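Local coordinates for protein Xaa-Pro Dipeptidase (Alteromonas macleodii, PDB 2QS8) that probably hydrolyses peptides as a metal-dependent dipeptidase or carboxypeptidase of the amidohydrolase superfamily, holding a magnesium ion and methionine in its TIM-barrel active site, at residues 249-254 / 365-370; 315-320 / 347-352. All coordinates share one frame; numbering follows the deposited sequence.

Contact 1: residues 249-254 / 365-370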
loop_
_atom_site.group_PDB
_atom_site.type_symbol
_atom_site.label_atom_id
_atom_site.label_comp_id
_atom_site.label_asym_id
_atom_site.label_seq_id
_atom_site.Cartn_x
_atom_site.Cartn_y
_atom_site.Cartn_z
ATOM N N GLY A 249 1.989 -6.146 -23.780
ATOM C CA GLY A 249 3.280 -6.417 -24.387
ATOM C C GLY A 249 4.047 -7.629 -23.891
ATOM O O GLY A 249 5.271 -7.665 -24.005
ATOM N N VAL A 250 3.348 -8.623 -23.354
ATOM C CA VAL A 250 4.030 -9.808 -22.859
ATOM C C VAL A 250 4.641 -10.572 -24.042
ATOM O O VAL A 250 4.243 -10.369 -25.185
ATOM C CB VAL A 250 3.076 -10.718 -22.045
ATOM C CG1 VAL A 250 2.493 -9.936 -20.890
ATOM C CG2 VAL A 250 1.962 -11.251 -22.925
ATOM N N ASP A 251 5.616 -11.435 -23.758
ATOM C CA ASP A 251 6.306 -12.202 -24.787
ATOM C C ASP A 251 5.560 -13.434 -25.286
ATOM O O ASP A 251 5.655 -13.790 -26.463
ATOM C CB ASP A 251 7.689 -12.604 -24.277
ATOM C CG ASP A 251 8.552 -11.402 -23.967
ATOM O OD1 ASP A 251 9.135 -10.829 -24.911
ATOM O OD2 ASP A 251 8.627 -11.012 -22.781
ATOM N N SER A 252 4.812 -14.085 -24.406
ATOM C CA SER A 252 4.088 -15.271 -24.817
ATOM C C SER A 252 2.839 -15.574 -23.992
ATOM O O SER A 252 2.736 -15.215 -22.815
ATOM C CB SER A 252 5.029 -16.483 -24.792
ATOM O OG SER A 252 5.503 -16.744 -23.484
ATOM N N ILE A 253 1.884 -16.222 -24.649
ATOM C CA ILE A 253 0.642 -16.632 -24.030
ATOM C C ILE A 253 0.689 -18.161 -23.975
ATOM O O ILE A 253 0.933 -18.817 -24.993
ATOM C CB ILE A 253 -0.581 -16.210 -24.873
ATOM C CG1 ILE A 253 -0.703 -14.681 -24.930
ATOM C CG2 ILE A 253 -1.832 -16.850 -24.308
ATOM C CD1 ILE A 253 -0.826 -14.018 -23.576
ATOM N N GLU A 254 0.476 -18.725 -22.794
ATOM C CA GLU A 254 0.486 -20.175 -22.645
ATOM C C GLU A 254 -0.949 -20.687 -22.688
ATOM O O GLU A 254 -1.843 -20.064 -22.123
ATOM C CB GLU A 254 1.133 -20.563 -21.311
ATOM C CG GLU A 254 2.379 -19.752 -20.936
ATOM C CD GLU A 254 3.547 -19.939 -21.901
ATOM O OE1 GLU A 254 3.962 -21.094 -22.118
ATOM O OE2 GLU A 254 4.054 -18.925 -22.431
ATOM N N LEU A 365 12.065 -16.698 -28.756
ATOM C CA LEU A 365 11.275 -16.380 -27.568
ATOM C C LEU A 365 12.166 -16.279 -26.328
ATOM O O LEU A 365 11.896 -15.483 -25.438
ATOM C CB LEU A 365 10.184 -17.436 -27.340
ATOM C CG LEU A 365 9.213 -17.215 -26.166
ATOM C CD1 LEU A 365 8.613 -15.805 -26.197
ATOM C CD2 LEU A 365 8.110 -18.260 -26.237
ATOM N N LEU A 366 13.225 -17.084 -26.282
ATOM C CA LEU A 366 14.157 -17.056 -25.160
ATOM C C LEU A 366 15.301 -16.074 -25.405
ATOM O O LEU A 366 16.213 -15.973 -24.594
ATOM C CB LEU A 366 14.737 -18.447 -24.898
ATOM C CG LEU A 366 13.932 -19.420 -24.024
ATOM C CD1 LEU A 366 14.687 -20.733 -23.890
ATOM C CD2 LEU A 366 13.705 -18.821 -22.640
ATOM N N ARG A 367 15.250 -15.371 -26.537
ATOM C CA ARG A 367 16.257 -14.368 -26.893
ATOM C C ARG A 367 17.665 -14.940 -26.967
ATOM O O ARG A 367 18.613 -14.341 -26.462
ATOM C CB ARG A 367 16.213 -13.208 -25.884
ATOM C CG ARG A 367 14.815 -12.633 -25.706
ATOM C CD ARG A 367 14.739 -11.582 -24.624
ATOM N NE ARG A 367 13.369 -11.110 -24.435
ATOM C CZ ARG A 367 13.017 -10.094 -23.652
ATOM N NH1 ARG A 367 13.937 -9.416 -22.966
ATOM N NH2 ARG A 367 11.735 -9.759 -23.552
ATOM N N ILE A 368 17.793 -16.104 -27.595
ATOM C CA ILE A 368 19.093 -16.745 -27.745
ATOM C C ILE A 368 19.297 -17.303 -29.155
ATOM O O ILE A 368 20.175 -18.138 -29.382
ATOM C CB ILE A 368 19.282 -17.883 -26.720
ATOM C CG1 ILE A 368 18.089 -18.833 -26.762
ATOM C CG2 ILE A 368 19.466 -17.309 -25.341
ATOM C CD1 ILE A 368 18.281 -20.057 -25.897
ATOM N N GLU A 369 18.503 -16.812 -30.102
ATOM C CA GLU A 369 18.581 -17.275 -31.484
ATOM C C GLU A 369 19.927 -17.029 -32.155
ATOM O O GLU A 369 20.222 -17.622 -33.182
ATOM C CB GLU A 369 17.487 -16.625 -32.344
ATOM C CG GLU A 369 17.673 -15.136 -32.557
ATOM C CD GLU A 369 16.950 -14.301 -31.519
ATOM O OE1 GLU A 369 16.932 -14.700 -30.330
ATOM O OE2 GLU A 369 16.406 -13.240 -31.895
ATOM N N ASP A 370 20.746 -16.156 -31.589
ATOM C CA ASP A 370 22.041 -15.889 -32.196
ATOM C C ASP A 370 23.093 -16.896 -31.741
ATOM O O ASP A 370 24.211 -16.893 -32.249
ATOM C CB ASP A 370 22.494 -14.464 -31.864
ATOM C CG ASP A 370 22.763 -14.265 -30.384
ATOM O OD1 ASP A 370 22.002 -14.806 -29.547
ATOM O OD2 ASP A 370 23.733 -13.553 -30.055
HETATM O O HOH W 1 11.193 -12.966 -25.748
#
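D251 and R367 meet through their flat groups, with the carboxylate and guanidinium planes 67° apart. OD1 of D251 sits at the edge of the guanidinium, in its plane, where NH2 of R367 donates to it over 3.1 Å. The N-H...O angle is 160°. The donor comes to OD1 from the syn side but 32° out of the carboxylate plane. The pair is a salt bridge made through one nitrogen and one oxygen. The other oxygen, OD2, accepts a hydrogen bond from the backbone N of V232. Water 1 lies at the same guanidinium edge, accepting from NE of R367 at 3.1 Å. It donates to the backbone O of L365 at 2.6 Å and, weakly, to OD1 of D251. R367 reaches D251 by an extended chain from CG to NE.

S252 and I253 form strand 252-253 of the TIM barrel, between strands 231-236 and 273-275. L365, in the last turn of helix 360-365, packs its two methyls against D251 and S252. CD1 of L365 lies 3.8 Å from CB of D251. CD2 of L365 lies 3.8 Å from CB of S252. S252 OG donates to OE2 of E254 at 2.8 Å and is also hydrogen-bonded to NH1 of R111. E254 also forms a salt bridge with NH2 of R111 and accepts from ND1 of H69, a ligand of the magnesium ion.

Contact 2: residues 315-320 / 347-352; sequences KAYEKG and NGMPAM
Y317 lays its ring against G348, M349 and P350, and M349 takes the buried side. CG of M349 stands over one face, 4.2 Å from the ring centroid and 23° off the normal, a CH-pi contact offset toward the rim. The selenomethionine chain then bends at chi3 (-102°), which brings CE to 3.6 Å from CD1 of Y317. SE lies obliquely at 5.3 Å from the centroid, a Met-aromatic contact. The ring gets there because CG of Y317 is anti to the backbone N (chi1 174°), and its side chain crosses that of M349 at about a right angle. I323 and F313 also pack on M349, which is buried.

The other side is exposed, at P350, but still has close contacts. P350 meets the phenol end: its CD lies 3.1 Å from OH of Y317, and its CG 3.6 Å. G348 O approaches CE2 of Y317 obliquely at 3.4 Å. G348, with positive phi, closes helix 339-346 in a Schellman motif. P350 is the N-cap residue of helix 351-357, so the tyrosine of helix 299-319 covers the turn between two helices. Replacing Y317 by an alanine is likely to leave CG and CE of M349 without their aromatic partner and to take the cover from CD and CG of P350. No hydrogen bond crosses between the segments, so their cohesion probably rests on dispersion and weak CH-pi attraction.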
loop_
_atom_site.group_PDB
_atom_site.type_symbol
_atom_site.label_atom_id
_atom_site.label_comp_id
_atom_site.label_asym_id
_atom_site.label_seq_id
_atom_site.Cartn_x
_atom_site.Cartn_y
_atom_site.Cartn_z
ATOM N N LYS A 315 -6.699 -23.039 -35.416
ATOM C CA LYS A 315 -7.144 -21.686 -35.748
ATOM C C LYS A 315 -5.997 -20.680 -35.688
ATOM O O LYS A 315 -5.823 -19.864 -36.592
ATOM C CB LYS A 315 -8.245 -21.239 -34.782
ATOM C CG LYS A 315 -9.574 -21.967 -34.934
ATOM C CD LYS A 315 -10.580 -21.495 -33.884
ATOM C CE LYS A 315 -12.012 -21.892 -34.241
ATOM N NZ LYS A 315 -12.194 -23.366 -34.387
ATOM N N ALA A 316 -5.217 -20.744 -34.614
ATOM C CA ALA A 316 -4.104 -19.826 -34.432
ATOM C C ALA A 316 -3.047 -20.024 -35.503
ATOM O O ALA A 316 -2.526 -19.059 -36.050
ATOM C CB ALA A 316 -3.487 -20.013 -33.056
ATOM N N TYR A 317 -2.733 -21.280 -35.794
ATOM C CA TYR A 317 -1.732 -21.587 -36.805
ATOM C C TYR A 317 -2.125 -21.070 -38.185
ATOM O O TYR A 317 -1.351 -20.372 -38.829
ATOM C CB TYR A 317 -1.485 -23.092 -36.892
ATOM C CG TYR A 317 -0.566 -23.460 -38.028
ATOM C CD1 TYR A 317 0.772 -23.079 -38.015
ATOM C CD2 TYR A 317 -1.047 -24.151 -39.140
ATOM C CE1 TYR A 317 1.614 -23.374 -39.085
ATOM C CE2 TYR A 317 -0.218 -24.449 -40.216
ATOM C CZ TYR A 317 1.109 -24.057 -40.183
ATOM O OH TYR A 317 1.930 -24.333 -41.256
ATOM N N GLU A 318 -3.323 -21.417 -38.636
ATOM C CA GLU A 318 -3.779 -20.979 -39.950
ATOM C C GLU A 318 -3.840 -19.452 -40.040
ATOM O O GLU A 318 -3.489 -18.869 -41.061
ATOM C CB GLU A 318 -5.148 -21.585 -40.257
ATOM C CG GLU A 318 -5.189 -23.096 -40.071
ATOM C CD GLU A 318 -6.543 -23.700 -40.413
ATOM O OE1 GLU A 318 -7.580 -23.054 -40.137
ATOM O OE2 GLU A 318 -6.570 -24.830 -40.941
ATOM N N LYS A 319 -4.269 -18.808 -38.958
ATOM C CA LYS A 319 -4.362 -17.351 -38.916
ATOM C C LYS A 319 -2.982 -16.690 -38.993
ATOM O O LYS A 319 -2.875 -15.490 -39.253
ATOM C CB LYS A 319 -5.067 -16.910 -37.637
ATOM C CG LYS A 319 -5.334 -15.422 -37.551
ATOM C CD LYS A 319 -6.481 -15.011 -38.460
ATOM C CE LYS A 319 -6.815 -13.534 -38.299
ATOM N NZ LYS A 319 -8.018 -13.160 -39.096
ATOM N N GLY A 320 -1.930 -17.465 -38.747
ATOM C CA GLY A 320 -0.587 -16.916 -38.820
ATOM C C GLY A 320 0.031 -16.436 -37.518
ATOM O O GLY A 320 1.018 -15.697 -37.539
ATOM N N ASN A 347 -3.146 -31.573 -35.928
ATOM C CA ASN A 347 -4.028 -30.422 -35.922
ATOM C C ASN A 347 -3.711 -29.353 -36.965
ATOM O O ASN A 347 -4.071 -28.183 -36.794
ATOM C CB ASN A 347 -4.085 -29.825 -34.515
ATOM C CG ASN A 347 -4.883 -30.699 -33.557
ATOM O OD1 ASN A 347 -6.112 -30.724 -33.601
ATOM N ND2 ASN A 347 -4.182 -31.439 -32.706
ATOM N N GLY A 348 -3.039 -29.755 -38.045
ATOM C CA GLY A 348 -2.750 -28.823 -39.122
ATOM C C GLY A 348 -1.356 -28.284 -39.376
ATOM O O GLY A 348 -1.127 -27.675 -40.419
HETATM N N MSE A 349 -0.420 -28.480 -38.459
HETATM C CA MSE A 349 0.916 -27.961 -38.684
HETATM C C MSE A 349 1.818 -29.003 -39.317
HETATM O O MSE A 349 1.965 -30.105 -38.789
HETATM C CB MSE A 349 1.540 -27.485 -37.377
HETATM C CG MSE A 349 2.838 -26.732 -37.601
HETATM SE SE MSE A 349 3.810 -26.201 -35.953
HETATM C CE MSE A 349 3.356 -24.283 -35.810
ATOM N N PRO A 350 2.427 -28.675 -40.468
ATOM C CA PRO A 350 3.321 -29.623 -41.142
ATOM C C PRO A 350 4.509 -29.968 -40.253
ATOM O O PRO A 350 4.995 -29.129 -39.500
ATOM C CB PRO A 350 3.724 -28.875 -42.416
ATOM C CG PRO A 350 3.590 -27.434 -42.033
ATOM C CD PRO A 350 2.314 -27.423 -41.238
ATOM N N ALA A 351 4.971 -31.207 -40.341
ATOM C CA ALA A 351 6.086 -31.678 -39.531
ATOM C C ALA A 351 7.312 -30.761 -39.426
ATOM O O ALA A 351 7.822 -30.534 -38.333
ATOM C CB ALA A 351 6.518 -33.051 -40.013
HETATM N N MSE A 352 7.795 -30.247 -40.549
HETATM C CA MSE A 352 8.975 -29.397 -40.530
HETATM C C MSE A 352 8.730 -28.108 -39.756
HETATM O O MSE A 352 9.603 -27.632 -39.030
HETATM C CB MSE A 352 9.431 -29.081 -41.962
HETATM C CG MSE A 352 10.597 -28.105 -42.036
HETATM SE SE MSE A 352 12.164 -28.841 -41.118
HETATM C CE MSE A 352 13.286 -29.497 -42.619
#

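In the fold
From the N terminus, the chain passes the early strands and reaches strand 252-253, where contact 1 begins. It runs on through helix 299-319, whose last turn opens contact 2. Contact 2 closes the shorter loop, with 26 residues between its segments, when the chain arrives at the turn before helix 351-357. Contact 1 closes later, at the end of helix 360-365, over 110 intervening residues. Contact 2 is therefore nested inside the loop of contact 1. Contact 1 ties a barrel strand to the end of helix 360-365 and the loop that follows. Contact 2 ties helix 299-319 to the turn between helices 339-346 and 351-357. Their centres are 19 Å apart and they do not touch.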